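Local coordinates for protein Maltose/maltodextrin transport permease homologue (Bdellovibrio bacteriovorus HD100, PDB 6FFL) that binds maltotriose through its maltose/maltodextrin-binding domain, the solute-binding part of a probable ABC sugar transporter in which this domain is fused to the membrane subunit, at residues A[3-11]-A[58-66]; A[106-116]-A[265-273]. All coordinates share one frame; numbering follows the deposited sequence.

Contact 1: A[3-11]-A[58-66]. With GLC (alpha-D-glucopyranose), chain B; GLC (alpha-D-glucopyranose), chain C.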
# COMPACT_ATOMS: atom_id res chain seq x y z
N VAL A 3 -25.21 0.97 -21.86
CA VAL A 3 -24.78 1.78 -20.73
C VAL A 3 -23.25 1.75 -20.59
O VAL A 3 -22.63 0.71 -20.76
CB VAL A 3 -25.47 1.31 -19.42
CG1 VAL A 3 -24.98 -0.06 -18.99
CG2 VAL A 3 -25.27 2.32 -18.32
N ARG A 4 -22.66 2.90 -20.31
CA ARG A 4 -21.21 3.01 -20.12
C ARG A 4 -20.95 3.43 -18.68
O ARG A 4 -21.44 4.47 -18.23
CB ARG A 4 -20.60 4.02 -21.09
CG ARG A 4 -19.08 4.11 -21.00
CD ARG A 4 -18.50 4.77 -22.23
NE ARG A 4 -17.04 4.81 -22.20
CZ ARG A 4 -16.25 3.77 -22.48
NH1 ARG A 4 -16.78 2.60 -22.81
NH2 ARG A 4 -14.93 3.91 -22.44
N ILE A 5 -20.17 2.62 -17.96
CA ILE A 5 -19.85 2.88 -16.57
C ILE A 5 -18.35 3.12 -16.44
O ILE A 5 -17.57 2.83 -17.35
CB ILE A 5 -20.32 1.75 -15.63
CG1 ILE A 5 -19.75 0.41 -16.10
CG2 ILE A 5 -21.85 1.69 -15.57
CD1 ILE A 5 -20.02 -0.73 -15.14
N GLN A 6 -17.95 3.65 -15.29
CA GLN A 6 -16.59 4.10 -15.04
C GLN A 6 -16.00 3.44 -13.80
O GLN A 6 -16.70 3.24 -12.80
CB GLN A 6 -16.56 5.62 -14.79
CG GLN A 6 -16.87 6.52 -15.97
CD GLN A 6 -16.37 7.94 -15.71
OE1 GLN A 6 -15.25 8.30 -16.07
NE2 GLN A 6 -17.19 8.74 -15.03
N ILE A 7 -14.71 3.13 -13.86
CA ILE A 7 -13.97 2.72 -12.67
C ILE A 7 -12.73 3.61 -12.56
O ILE A 7 -11.93 3.68 -13.51
CB ILE A 7 -13.58 1.24 -12.69
CG1 ILE A 7 -12.63 0.92 -11.53
CG2 ILE A 7 -12.96 0.85 -14.03
CD1 ILE A 7 -12.00 -0.46 -11.61
N TRP A 8 -12.58 4.30 -11.44
CA TRP A 8 -11.35 5.03 -11.13
C TRP A 8 -10.55 4.18 -10.15
O TRP A 8 -11.10 3.72 -9.14
CB TRP A 8 -11.62 6.40 -10.51
CG TRP A 8 -12.26 7.39 -11.41
CD1 TRP A 8 -12.67 7.20 -12.70
CD2 TRP A 8 -12.61 8.73 -11.06
NE1 TRP A 8 -13.26 8.36 -13.18
CE2 TRP A 8 -13.22 9.31 -12.20
CE3 TRP A 8 -12.45 9.51 -9.91
CZ2 TRP A 8 -13.68 10.63 -12.21
CZ3 TRP A 8 -12.91 10.83 -9.92
CH2 TRP A 8 -13.51 11.37 -11.07
N HIS A 9 -9.27 3.98 -10.44
CA HIS A 9 -8.44 3.10 -9.63
C HIS A 9 -7.03 3.67 -9.53
O HIS A 9 -6.66 4.60 -10.26
CB HIS A 9 -8.39 1.71 -10.23
CG HIS A 9 -7.75 1.69 -11.58
ND1 HIS A 9 -6.39 1.65 -11.76
CD2 HIS A 9 -8.29 1.78 -12.82
CE1 HIS A 9 -6.11 1.69 -13.05
NE2 HIS A 9 -7.25 1.76 -13.72
N GLN A 10 -6.22 3.08 -8.64
CA GLN A 10 -4.83 3.49 -8.47
C GLN A 10 -3.87 2.33 -8.74
O GLN A 10 -2.81 2.21 -8.11
CB GLN A 10 -4.61 4.09 -7.07
CG GLN A 10 -5.24 3.34 -5.88
CD GLN A 10 -4.58 2.00 -5.65
OE1 GLN A 10 -4.99 0.98 -6.23
NE2 GLN A 10 -3.54 1.98 -4.81
N MET A 11 -4.20 1.49 -9.72
CA MET A 11 -3.41 0.29 -10.02
C MET A 11 -2.14 0.61 -10.80
O MET A 11 -2.19 1.23 -11.87
CB MET A 11 -4.24 -0.72 -10.82
CG MET A 11 -5.40 -1.31 -10.06
SD MET A 11 -6.11 -2.68 -11.00
CE MET A 11 -7.64 -2.92 -10.10
N GLY A 58 -18.92 11.55 -10.28
CA GLY A 58 -17.93 10.55 -9.98
C GLY A 58 -18.21 9.22 -10.64
O GLY A 58 -19.31 8.97 -11.16
N PRO A 59 -17.23 8.32 -10.62
CA PRO A 59 -17.40 7.02 -11.25
C PRO A 59 -18.29 6.09 -10.44
O PRO A 59 -18.41 6.22 -9.22
CB PRO A 59 -15.96 6.48 -11.29
CG PRO A 59 -15.38 7.02 -10.01
CD PRO A 59 -15.95 8.42 -9.88
N GLU A 60 -18.89 5.12 -11.14
CA GLU A 60 -19.71 4.12 -10.46
C GLU A 60 -18.88 3.28 -9.49
O GLU A 60 -19.35 2.94 -8.40
CB GLU A 60 -20.39 3.21 -11.49
CG GLU A 60 -21.60 3.85 -12.22
CD GLU A 60 -21.19 4.66 -13.44
OE1 GLU A 60 -19.98 4.76 -13.74
OE2 GLU A 60 -22.08 5.21 -14.11
N LEU A 61 -17.66 2.94 -9.88
CA LEU A 61 -16.77 2.13 -9.06
C LEU A 61 -15.48 2.88 -8.79
O LEU A 61 -14.93 3.53 -9.69
CB LEU A 61 -16.45 0.79 -9.75
CG LEU A 61 -17.50 -0.31 -9.57
CD1 LEU A 61 -17.31 -1.39 -10.62
CD2 LEU A 61 -17.42 -0.90 -8.17
N VAL A 62 -14.98 2.79 -7.56
CA VAL A 62 -13.69 3.35 -7.18
C VAL A 62 -12.90 2.26 -6.46
O VAL A 62 -13.46 1.50 -5.68
CB VAL A 62 -13.83 4.63 -6.32
CG1 VAL A 62 -14.60 4.36 -5.02
CG2 VAL A 62 -12.46 5.24 -6.04
N TYR A 63 -11.60 2.17 -6.77
CA TYR A 63 -10.75 1.08 -6.27
C TYR A 63 -9.51 1.66 -5.63
O TYR A 63 -8.77 2.39 -6.29
CB TYR A 63 -10.35 0.14 -7.40
CG TYR A 63 -9.40 -0.99 -7.01
CD1 TYR A 63 -8.01 -0.80 -6.99
CD2 TYR A 63 -9.90 -2.25 -6.69
CE1 TYR A 63 -7.15 -1.84 -6.64
CE2 TYR A 63 -9.06 -3.30 -6.36
CZ TYR A 63 -7.68 -3.09 -6.33
OH TYR A 63 -6.85 -4.14 -5.99
N GLY A 64 -9.25 1.31 -4.37
CA GLY A 64 -8.04 1.76 -3.71
C GLY A 64 -7.88 1.16 -2.33
O GLY A 64 -8.67 0.31 -1.90
N PRO A 65 -6.89 1.65 -1.58
CA PRO A 65 -6.54 1.01 -0.30
C PRO A 65 -7.68 1.10 0.71
O PRO A 65 -8.50 2.02 0.68
CB PRO A 65 -5.33 1.82 0.20
CG PRO A 65 -4.87 2.63 -0.98
CD PRO A 65 -6.04 2.81 -1.90
N SER A 66 -7.70 0.13 1.63
CA SER A 66 -8.85 0.01 2.51
C SER A 66 -9.04 1.19 3.46
O SER A 66 -10.16 1.40 3.91
CB SER A 66 -8.76 -1.29 3.31
OG SER A 66 -7.52 -1.40 3.94
C1 GLC B . 1.08 1.83 -7.23
C2 GLC B . 0.20 0.79 -6.53
C3 GLC B . -0.33 1.31 -5.20
C4 GLC B . 0.81 1.87 -4.34
C5 GLC B . 1.63 2.89 -5.14
C6 GLC B . 2.85 3.37 -4.35
O1 GLC B . 0.27 2.93 -7.65
O2 GLC B . -0.94 0.47 -7.34
O3 GLC B . -1.03 0.25 -4.52
O4 GLC B . 0.21 2.48 -3.17
O5 GLC B . 2.12 2.31 -6.35
O6 GLC B . 3.51 4.43 -5.05
C1 GLC C . 0.77 1.92 -2.00
C2 GLC C . -0.31 1.37 -1.08
C3 GLC C . -1.15 2.46 -0.44
C4 GLC C . -0.21 3.45 0.23
C5 GLC C . 0.77 4.00 -0.82
C6 GLC C . 1.74 5.01 -0.20
O2 GLC C . -1.14 0.48 -1.86
O3 GLC C . -2.01 1.86 0.55
O4 GLC C . -0.95 4.54 0.75
O5 GLC C . 1.53 2.91 -1.32
O6 GLC C . 2.39 5.77 -1.24
O HOH W 1 -21.16 6.33 -16.51
O HOH W 2 -19.52 7.89 -14.49
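Trp8 lays its indole over the ring of Pro59, whose CG stands 3.5 Å from the centroid of the five-membered ring, 18° off its normal, in a CH-pi contact; CD of the same proline sits over the middle of the indole. On the other side of the sheet, Met11 meets Tyr63 in a Met-aromatic contact: its CE is centred 3.6 Å from the phenol ring centroid, while SD lies oblique to it. CG of Tyr63 is anti to the backbone N (chi1 177°), and the hydroxyl at the far end of the ring reaches Asp110. Between these two aromatic contacts run the parallel strands 4-9 and 61-65, neighbours in the central sheet of a periplasmic-binding-protein lobe, joined by helix 13-29, strand 34-39, which pairs with strand 4-9, and helix 42-54. Gln6 O accepts from Leu61 N, Trp8 N gives to Leu61 O, and Trp8 O takes Tyr63 N at 2.9 Å. Before the strand begins, the Glu60 side chain bends at chi2 (86°) so that OE1 receives Gln6 N at 2.8 Å, from above the carboxylate plane. One water bridges Glu60 OE2 and Arg4 O. At the sugar end Gln10 O accepts O2 of the chain B glucose at 2.7 Å, and Met11 N donates to His9 ND1 in the imidazole plane, at 3.0 Å.

Contact 2: A[106-116]-A[265-273]. With GLC (alpha-D-glucopyranose), chain C.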
# COMPACT_ATOMS: atom_id res chain seq x y z
N TYR A 106 -18.03 -1.46 3.32
CA TYR A 106 -18.05 -0.49 2.24
C TYR A 106 -17.11 -0.85 1.09
O TYR A 106 -17.13 -0.16 0.06
CB TYR A 106 -17.70 0.91 2.77
CG TYR A 106 -18.79 1.50 3.66
CD1 TYR A 106 -19.92 2.09 3.10
CD2 TYR A 106 -18.68 1.47 5.04
CE1 TYR A 106 -20.92 2.64 3.91
CE2 TYR A 106 -19.68 2.00 5.85
CZ TYR A 106 -20.78 2.58 5.28
OH TYR A 106 -21.76 3.11 6.09
N MET A 107 -16.32 -1.91 1.22
CA MET A 107 -15.30 -2.23 0.24
C MET A 107 -15.13 -3.74 0.16
O MET A 107 -15.20 -4.43 1.18
CB MET A 107 -13.96 -1.57 0.61
CG MET A 107 -12.79 -2.08 -0.19
SD MET A 107 -11.21 -1.33 0.26
CE MET A 107 -11.43 0.36 -0.32
N ILE A 108 -14.89 -4.26 -1.05
CA ILE A 108 -14.45 -5.65 -1.19
C ILE A 108 -13.20 -5.67 -2.06
O ILE A 108 -13.22 -5.19 -3.21
CB ILE A 108 -15.54 -6.57 -1.76
CG1 ILE A 108 -14.94 -7.95 -2.05
CG2 ILE A 108 -16.18 -5.99 -3.03
CD1 ILE A 108 -14.67 -8.74 -0.79
N GLY A 109 -12.12 -6.24 -1.53
CA GLY A 109 -10.88 -6.33 -2.25
C GLY A 109 -10.73 -7.66 -2.98
O GLY A 109 -11.32 -8.66 -2.61
N ASP A 110 -9.91 -7.62 -4.04
CA ASP A 110 -9.65 -8.80 -4.84
C ASP A 110 -8.40 -9.55 -4.40
O ASP A 110 -8.15 -10.66 -4.89
CB ASP A 110 -9.54 -8.42 -6.33
CG ASP A 110 -8.57 -7.26 -6.59
OD1 ASP A 110 -8.24 -6.49 -5.66
OD2 ASP A 110 -8.14 -7.12 -7.76
N ALA A 111 -7.63 -8.99 -3.47
CA ALA A 111 -6.42 -9.63 -2.98
C ALA A 111 -6.23 -9.23 -1.53
O ALA A 111 -6.95 -8.39 -0.99
CB ALA A 111 -5.20 -9.26 -3.83
N VAL A 112 -5.25 -9.84 -0.88
CA VAL A 112 -4.88 -9.46 0.47
C VAL A 112 -3.38 -9.24 0.49
O VAL A 112 -2.62 -10.00 -0.12
CB VAL A 112 -5.31 -10.54 1.50
CG1 VAL A 112 -4.67 -10.30 2.86
CG2 VAL A 112 -6.84 -10.55 1.64
N GLY A 113 -2.95 -8.17 1.15
CA GLY A 113 -1.53 -7.88 1.22
C GLY A 113 -1.34 -6.39 1.43
O GLY A 113 -1.59 -5.88 2.52
N ASN A 114 -0.90 -5.70 0.39
CA ASN A 114 -0.62 -4.26 0.45
C ASN A 114 0.49 -3.95 1.45
O ASN A 114 0.56 -2.85 1.98
CB ASN A 114 -1.90 -3.47 0.79
CG ASN A 114 -1.82 -2.04 0.34
OD1 ASN A 114 -1.48 -1.77 -0.81
ND2 ASN A 114 -2.11 -1.10 1.24
N HIS A 115 1.36 -4.92 1.71
CA HIS A 115 2.33 -4.86 2.78
C HIS A 115 3.72 -4.58 2.23
O HIS A 115 4.09 -5.07 1.15
CB HIS A 115 2.34 -6.16 3.58
CG HIS A 115 2.51 -7.40 2.74
ND1 HIS A 115 1.64 -7.73 1.71
CD2 HIS A 115 3.43 -8.39 2.79
CE1 HIS A 115 2.03 -8.87 1.17
NE2 HIS A 115 3.11 -9.29 1.80
N LEU A 116 4.50 -3.80 2.98
CA LEU A 116 5.88 -3.51 2.64
C LEU A 116 6.82 -4.60 3.12
O LEU A 116 6.56 -5.29 4.11
CB LEU A 116 6.31 -2.18 3.25
CG LEU A 116 5.57 -0.97 2.70
CD1 LEU A 116 5.95 0.26 3.54
CD2 LEU A 116 5.88 -0.75 1.24
N PRO A 265 4.73 -4.15 9.05
CA PRO A 265 4.02 -3.61 7.89
C PRO A 265 2.53 -3.55 8.16
O PRO A 265 1.99 -4.33 8.94
CB PRO A 265 4.34 -4.62 6.77
CG PRO A 265 4.62 -5.88 7.48
CD PRO A 265 5.23 -5.53 8.82
N LEU A 266 1.86 -2.59 7.53
CA LEU A 266 0.41 -2.55 7.57
C LEU A 266 -0.15 -3.51 6.53
O LEU A 266 0.20 -3.42 5.35
CB LEU A 266 -0.09 -1.13 7.32
CG LEU A 266 0.27 -0.21 8.48
CD1 LEU A 266 0.12 1.25 8.09
CD2 LEU A 266 -0.58 -0.54 9.72
N VAL A 267 -1.01 -4.42 6.96
CA VAL A 267 -1.54 -5.48 6.11
C VAL A 267 -3.01 -5.19 5.86
O VAL A 267 -3.74 -4.84 6.79
CB VAL A 267 -1.34 -6.87 6.74
CG1 VAL A 267 -1.94 -7.96 5.86
CG2 VAL A 267 0.16 -7.12 6.97
N GLY A 268 -3.43 -5.30 4.61
CA GLY A 268 -4.82 -5.02 4.31
C GLY A 268 -5.22 -5.40 2.91
O GLY A 268 -4.91 -6.50 2.45
N THR A 269 -5.90 -4.50 2.21
CA THR A 269 -6.36 -4.80 0.87
C THR A 269 -6.45 -3.50 0.07
O THR A 269 -6.31 -2.40 0.61
CB THR A 269 -7.73 -5.52 0.89
OG1 THR A 269 -7.99 -6.09 -0.40
CG2 THR A 269 -8.87 -4.55 1.24
N LYS A 270 -6.66 -3.65 -1.22
CA LYS A 270 -7.19 -2.59 -2.07
C LYS A 270 -8.44 -3.16 -2.71
O LYS A 270 -8.45 -4.31 -3.16
CB LYS A 270 -6.15 -2.14 -3.12
CG LYS A 270 -4.85 -1.57 -2.50
CD LYS A 270 -3.78 -1.34 -3.55
CE LYS A 270 -3.15 -2.67 -4.00
NZ LYS A 270 -2.46 -3.40 -2.89
N GLY A 271 -9.53 -2.39 -2.70
CA GLY A 271 -10.78 -2.99 -3.13
C GLY A 271 -11.75 -1.98 -3.68
O GLY A 271 -11.48 -0.77 -3.74
N TYR A 272 -12.91 -2.50 -4.09
CA TYR A 272 -13.93 -1.75 -4.82
C TYR A 272 -15.02 -1.23 -3.88
O TYR A 272 -15.45 -1.92 -2.96
CB TYR A 272 -14.57 -2.64 -5.89
CG TYR A 272 -13.59 -3.16 -6.93
CD1 TYR A 272 -13.30 -2.40 -8.07
CD2 TYR A 272 -12.96 -4.39 -6.79
CE1 TYR A 272 -12.42 -2.86 -9.03
CE2 TYR A 272 -12.06 -4.86 -7.74
CZ TYR A 272 -11.80 -4.08 -8.86
OH TYR A 272 -10.91 -4.52 -9.82
N SER A 273 -15.45 0.00 -4.14
CA SER A 273 -16.62 0.59 -3.51
C SER A 273 -17.56 1.09 -4.59
O SER A 273 -17.12 1.44 -5.69
CB SER A 273 -16.26 1.76 -2.57
OG SER A 273 -15.37 1.36 -1.53
C1 GLC C . 0.77 1.92 -2.00
C2 GLC C . -0.31 1.37 -1.08
C3 GLC C . -1.15 2.46 -0.44
C4 GLC C . -0.21 3.45 0.23
C5 GLC C . 0.77 4.00 -0.82
C6 GLC C . 1.74 5.01 -0.20
O2 GLC C . -1.14 0.48 -1.86
O3 GLC C . -2.01 1.86 0.55
O4 GLC C . -0.95 4.54 0.75
O5 GLC C . 1.53 2.91 -1.32
O6 GLC C . 2.39 5.77 -1.24
O HOH W 3 -10.08 -6.98 -9.68
O HOH W 4 -2.03 -1.92 4.08
O HOH W 5 -4.71 -1.81 3.14
O HOH W 6 2.73 -2.17 4.69
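Asn114 and Lys270 cross at about a right angle, and Lys270 NZ donates to Asn114 OD1 at 2.8 Å, tilted well out of the carbonyl plane. The lysine chain starts away from the other segment and folds back through bends at chi3 (-75°) and chi4. Two bonds thus converge on OD1, because the chain C glucose gives its O2 hydroxyl to it as well, at 2.5 Å. ND2 of Asn114 points almost straight at O3 of that sugar, 3.0 Å away, so both ends of the amide are engaged and its flip is fixed.

Two hydroxyls clasp main-chain carbonyls. Thr269 OG1 gives a short 2.6 Å bond to Ala111 O, nearly in line with the C=O; Ser273 OG donates to Tyr106 O.

Backbone pairing comes in two antiparallel patches. Ile108 and Tyr272 form a hydrogen-bonded pair, with Tyr272 N to Ile108 O at 2.8 Å; further along, Gly113 and Gly268 exchange N-H and C=O in both directions, the bond from Gly113 N to Gly268 O being 2.9 Å long and nearly straight. Where two glycines face each other, the backbones pass with Gly109 CA and Gly271 CA 3.5 Å apart.

Van der Waals packing adds Met107, whose CG and SD lie along the Gly271 backbone, SD 3.6 Å from its N, and Val267 CG2 touches His115 CB.

Waters bridge two further pairs: Asp110 OD2 with Tyr272 OH, Asp110 OD1 being taken by Tyr63, and Leu116 N with Leu266 O.

Segment 106-116 leads from strand 104-109 towards strand 116-121 of the other sheet, and 265-273 returns after strand 248-251; such antiparallel crossovers between lobes are consistent with the hinge of maltose-binding proteins, Asn114 and Lys270 placing sugar contacts beside it.

Overall arrangement
Both contacts reach the same mixed sheet, their centres 15 Å apart, where strand 61-65 of contact 1 runs antiparallel beside strand 266-274 of contact 2. Val62 O and Ser273 N are 2.9 Å apart, probably a hydrogen bond, and Tyr63 OH probably bonds Asp110 OD1 at 2.8 Å, tying the aromatic end of one contact to the loop of the other. Gly64 O also packs against Met107 CE. Both reach the maltotriose: 3-11 with 58-66 supplies Gln10, Met11 and Pro65, while 106-116 with 265-273 supplies Asn114 and Lys270. Pro65 CG lies beside the chain C glucose that Asn114 holds. Contact 2 lies nearer the chain centre, about 8 Å against about 17 Å between centres.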